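Local structure of OsmC family protein (Rhodothermus marinus, 5CML) at residues C37-K42 against R63-G68. The protein is a carboxyl esterase, here its hydrolase domain, which probably cleaves esters through a serine nucleophile and in the full-length protein is joined to an OsmC domain. Numbering follows the deposited sequence.
Sequences CFTCSK and RFDFTG
The loops that follow the neighbouring parallel strands 30-36 and 59-65 pack together at the C-terminal edge of the alpha/beta-hydrolase sheet, the first as a 3-10 turn, the second as an Asx turn begun by Asp-65. The tight part is apolar and buried. Thr-67 CG2, set anti to its own carbonyl carbon, rests against two cysteines, 3.7 Å from Cys-37 CA and 3.8 Å from Cys-40 SG. Beside it, Cys-37 SG lies 4.0 Å from Phe-66 CD2, its line to the ring centroid 63° off the ring normal, an oblique sulfur-aromatic contact. Cys-37 also touches the probable catalytic Ser-His-Asp triad, so this packing borders the presumed active site.

The looser side is polar and centres on the partly exposed Asp-65. Its OD1 takes the Thr-67 hydroxyl on the syn lone pair, with OG1 at 2.7 Å, while Thr-67 N reaches the same oxygen from above the carboxylate plane. OD2 turns to Gly-70 N. An alanine in place of Asp-65 would remove the acceptor of both Thr-67 bonds and of a weak one from Thr-39, together with OD2 for Gly-70 N, and would probably loosen the turn that presents CG2 to the cysteines. From the other segment, Thr-39 crosses the aspartate side chain at about a right angle, its weak hydrogen bond running 2.9 Å from OG1 to Asp-65 OD1.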
ATOM      1  N   CYS A  37      -4.231  -4.863  -0.855  1.00 22.01           N
ATOM      2  CA  CYS A  37      -4.627  -6.196  -1.297  1.00 22.21           C
ATOM      3  C   CYS A  37      -5.933  -6.639  -0.641  1.00 25.19           C
ATOM      4  O   CYS A  37      -6.185  -7.832  -0.517  1.00 25.28           O
ATOM      5  CB  CYS A  37      -3.514  -7.202  -0.993  1.00 24.11           C
ATOM      6  SG  CYS A  37      -1.959  -6.817  -1.900  1.00 24.90           S
ATOM      7  N   PHE A  38      -6.773  -5.688  -0.229  1.00 24.92           N
ATOM      8  CA  PHE A  38      -8.001  -6.058   0.485  1.00 26.02           C
ATOM      9  C   PHE A  38      -9.032  -6.671  -0.450  1.00 29.32           C
ATOM     10  O   PHE A  38      -9.991  -7.271   0.001  1.00 29.76           O
ATOM     11  CB  PHE A  38      -8.600  -4.859   1.199  1.00 25.43           C
ATOM     12  CG  PHE A  38      -7.781  -4.395   2.341  1.00 24.50           C
ATOM     13  CD1 PHE A  38      -7.648  -5.184   3.470  1.00 25.73           C
ATOM     14  CD2 PHE A  38      -7.119  -3.189   2.291  1.00 24.23           C
ATOM     15  CE1 PHE A  38      -6.876  -4.764   4.534  1.00 26.68           C
ATOM     16  CE2 PHE A  38      -6.336  -2.769   3.347  1.00 23.88           C
ATOM     17  CZ  PHE A  38      -6.223  -3.549   4.466  1.00 25.65           C
ATOM     18  N   THR A  39      -8.807  -6.543  -1.752  1.00 29.55           N
ATOM     19  CA  THR A  39      -9.675  -7.170  -2.740  1.00 33.79           C
ATOM     20  C   THR A  39      -9.650  -8.702  -2.630  1.00 33.57           C
ATOM     21  O   THR A  39     -10.545  -9.371  -3.139  1.00 36.64           O
ATOM     22  CB  THR A  39      -9.276  -6.725  -4.152  1.00 37.69           C
ATOM     23  OG1 THR A  39      -8.956  -5.330  -4.119  1.00 39.73           O
ATOM     24  CG2 THR A  39     -10.405  -6.936  -5.119  1.00 39.30           C
ATOM     25  N   CYS A  40      -8.640  -9.239  -1.945  1.00 30.79           N
ATOM     26  CA  CYS A  40      -8.548 -10.673  -1.622  1.00 30.78           C
ATOM     27  C   CYS A  40      -9.651 -11.153  -0.683  1.00 31.19           C
ATOM     28  O   CYS A  40      -9.927 -12.349  -0.610  1.00 30.68           O
ATOM     29  CB  CYS A  40      -7.177 -11.004  -0.973  1.00 29.44           C
ATOM     30  SG  CYS A  40      -5.803 -10.858  -2.130  1.00 32.13           S
ATOM     31  N   SER A  41     -10.262 -10.224   0.044  1.00 33.22           N
ATOM     32  CA  SER A  41     -11.343 -10.559   0.977  1.00 37.20           C
ATOM     33  C   SER A  41     -12.683 -10.762   0.286  1.00 40.46           C
ATOM     34  O   SER A  41     -12.817 -10.537  -0.908  1.00 41.16           O
ATOM     35  CB  SER A  41     -11.506  -9.462   2.026  1.00 40.46           C
ATOM     36  OG  SER A  41     -10.356  -9.345   2.820  1.00 41.30           O
ATOM     37  N   LYS A  42     -13.681 -11.163   1.066  1.00 44.33           N
ATOM     38  CA  LYS A  42     -15.030 -11.365   0.552  1.00 48.63           C
ATOM     39  C   LYS A  42     -15.711 -10.043   0.190  1.00 47.77           C
ATOM     40  O   LYS A  42     -16.672 -10.022  -0.580  1.00 50.07           O
ATOM     41  CB  LYS A  42     -15.869 -12.123   1.581  1.00 54.08           C
ATOM     42  CG  LYS A  42     -16.101 -11.361   2.883  1.00 58.74           C
ATOM     43  CD  LYS A  42     -16.447 -12.311   4.034  1.00 62.00           C
ATOM     44  CE  LYS A  42     -15.201 -13.038   4.545  1.00 63.67           C
ATOM     45  NZ  LYS A  42     -15.448 -13.776   5.813  1.00 64.40           N
ATOM     46  N   ARG A  63      -7.318   4.834  -4.042  1.00 20.94           N
ATOM     47  CA  ARG A  63      -7.199   3.415  -3.761  1.00 23.39           C
ATOM     48  C   ARG A  63      -6.796   2.689  -5.014  1.00 22.85           C
ATOM     49  O   ARG A  63      -7.489   2.743  -6.034  1.00 24.60           O
ATOM     50  CB  ARG A  63      -8.516   2.865  -3.244  1.00 23.96           C
ATOM     51  CG  ARG A  63      -8.872   3.372  -1.885  1.00 26.65           C
ATOM     52  CD  ARG A  63     -10.130   2.745  -1.402  1.00 30.55           C
ATOM     53  NE  ARG A  63     -11.329   3.460  -1.838  1.00 32.86           N
ATOM     54  CZ  ARG A  63     -12.363   2.894  -2.447  1.00 33.71           C
ATOM     55  NH1 ARG A  63     -12.340   1.597  -2.772  1.00 33.66           N
ATOM     56  NH2 ARG A  63     -13.418   3.641  -2.754  1.00 34.55           N
ATOM     57  N   PHE A  64      -5.655   2.019  -4.936  1.00 22.61           N
ATOM     58  CA  PHE A  64      -5.138   1.274  -6.060  1.00 25.20           C
ATOM     59  C   PHE A  64      -5.118  -0.193  -5.691  1.00 24.56           C
ATOM     60  O   PHE A  64      -4.453  -0.591  -4.736  1.00 23.26           O
ATOM     61  CB  PHE A  64      -3.746   1.763  -6.432  1.00 28.98           C
ATOM     62  CG  PHE A  64      -3.143   1.020  -7.570  1.00 34.96           C
ATOM     63  CD1 PHE A  64      -3.426   1.390  -8.872  1.00 40.21           C
ATOM     64  CD2 PHE A  64      -2.311  -0.065  -7.344  1.00 39.14           C
ATOM     65  CE1 PHE A  64      -2.876   0.706  -9.932  1.00 42.12           C
ATOM     66  CE2 PHE A  64      -1.754  -0.757  -8.408  1.00 41.76           C
ATOM     67  CZ  PHE A  64      -2.042  -0.372  -9.697  1.00 43.16           C
ATOM     68  N   ASP A  65      -5.873  -0.982  -6.441  1.00 25.21           N
ATOM     69  CA  ASP A  65      -5.981  -2.415  -6.200  1.00 26.21           C
ATOM     70  C   ASP A  65      -4.757  -3.148  -6.729  1.00 25.05           C
ATOM     71  O   ASP A  65      -4.618  -3.381  -7.936  1.00 26.16           O
ATOM     72  CB  ASP A  65      -7.247  -2.952  -6.864  1.00 28.66           C
ATOM     73  CG  ASP A  65      -7.327  -4.455  -6.834  1.00 32.10           C
ATOM     74  OD1 ASP A  65      -6.729  -5.080  -5.928  1.00 31.90           O
ATOM     75  OD2 ASP A  65      -7.999  -5.011  -7.725  1.00 35.16           O
ATOM     76  N   PHE A  66      -3.887  -3.535  -5.806  1.00 23.60           N
ATOM     77  CA  PHE A  66      -2.607  -4.131  -6.161  1.00 26.93           C
ATOM     78  C   PHE A  66      -2.781  -5.537  -6.720  1.00 28.07           C
ATOM     79  O   PHE A  66      -1.897  -6.057  -7.395  1.00 29.84           O
ATOM     80  CB  PHE A  66      -1.704  -4.140  -4.920  1.00 30.38           C
ATOM     81  CG  PHE A  66      -0.281  -4.473  -5.210  1.00 35.76           C
ATOM     82  CD1 PHE A  66       0.607  -3.492  -5.621  1.00 37.26           C
ATOM     83  CD2 PHE A  66       0.169  -5.774  -5.084  1.00 39.26           C
ATOM     84  CE1 PHE A  66       1.950  -3.822  -5.904  1.00 38.19           C
ATOM     85  CE2 PHE A  66       1.496  -6.098  -5.354  1.00 40.35           C
ATOM     86  CZ  PHE A  66       2.380  -5.115  -5.759  1.00 40.68           C
ATOM     87  N   THR A  67      -3.922  -6.159  -6.432  1.00 29.60           N
ATOM     88  CA  THR A  67      -4.145  -7.545  -6.825  1.00 31.50           C
ATOM     89  C   THR A  67      -4.556  -7.704  -8.277  1.00 34.60           C
ATOM     90  O   THR A  67      -4.444  -8.794  -8.828  1.00 37.23           O
ATOM     91  CB  THR A  67      -5.248  -8.202  -5.993  1.00 31.07           C
ATOM     92  OG1 THR A  67      -6.507  -7.680  -6.430  1.00 33.11           O
ATOM     93  CG2 THR A  67      -5.056  -7.954  -4.494  1.00 29.61           C
ATOM     94  N   GLY A  68      -5.059  -6.634  -8.891  1.00 34.59           N
ATOM     95  CA  GLY A  68      -5.604  -6.726 -10.239  1.00 38.15           C
ATOM     96  C   GLY A  68      -6.937  -7.469 -10.330  1.00 40.94           C
ATOM     97  O   GLY A  68      -7.475  -7.658 -11.422  1.00 42.44           O
TER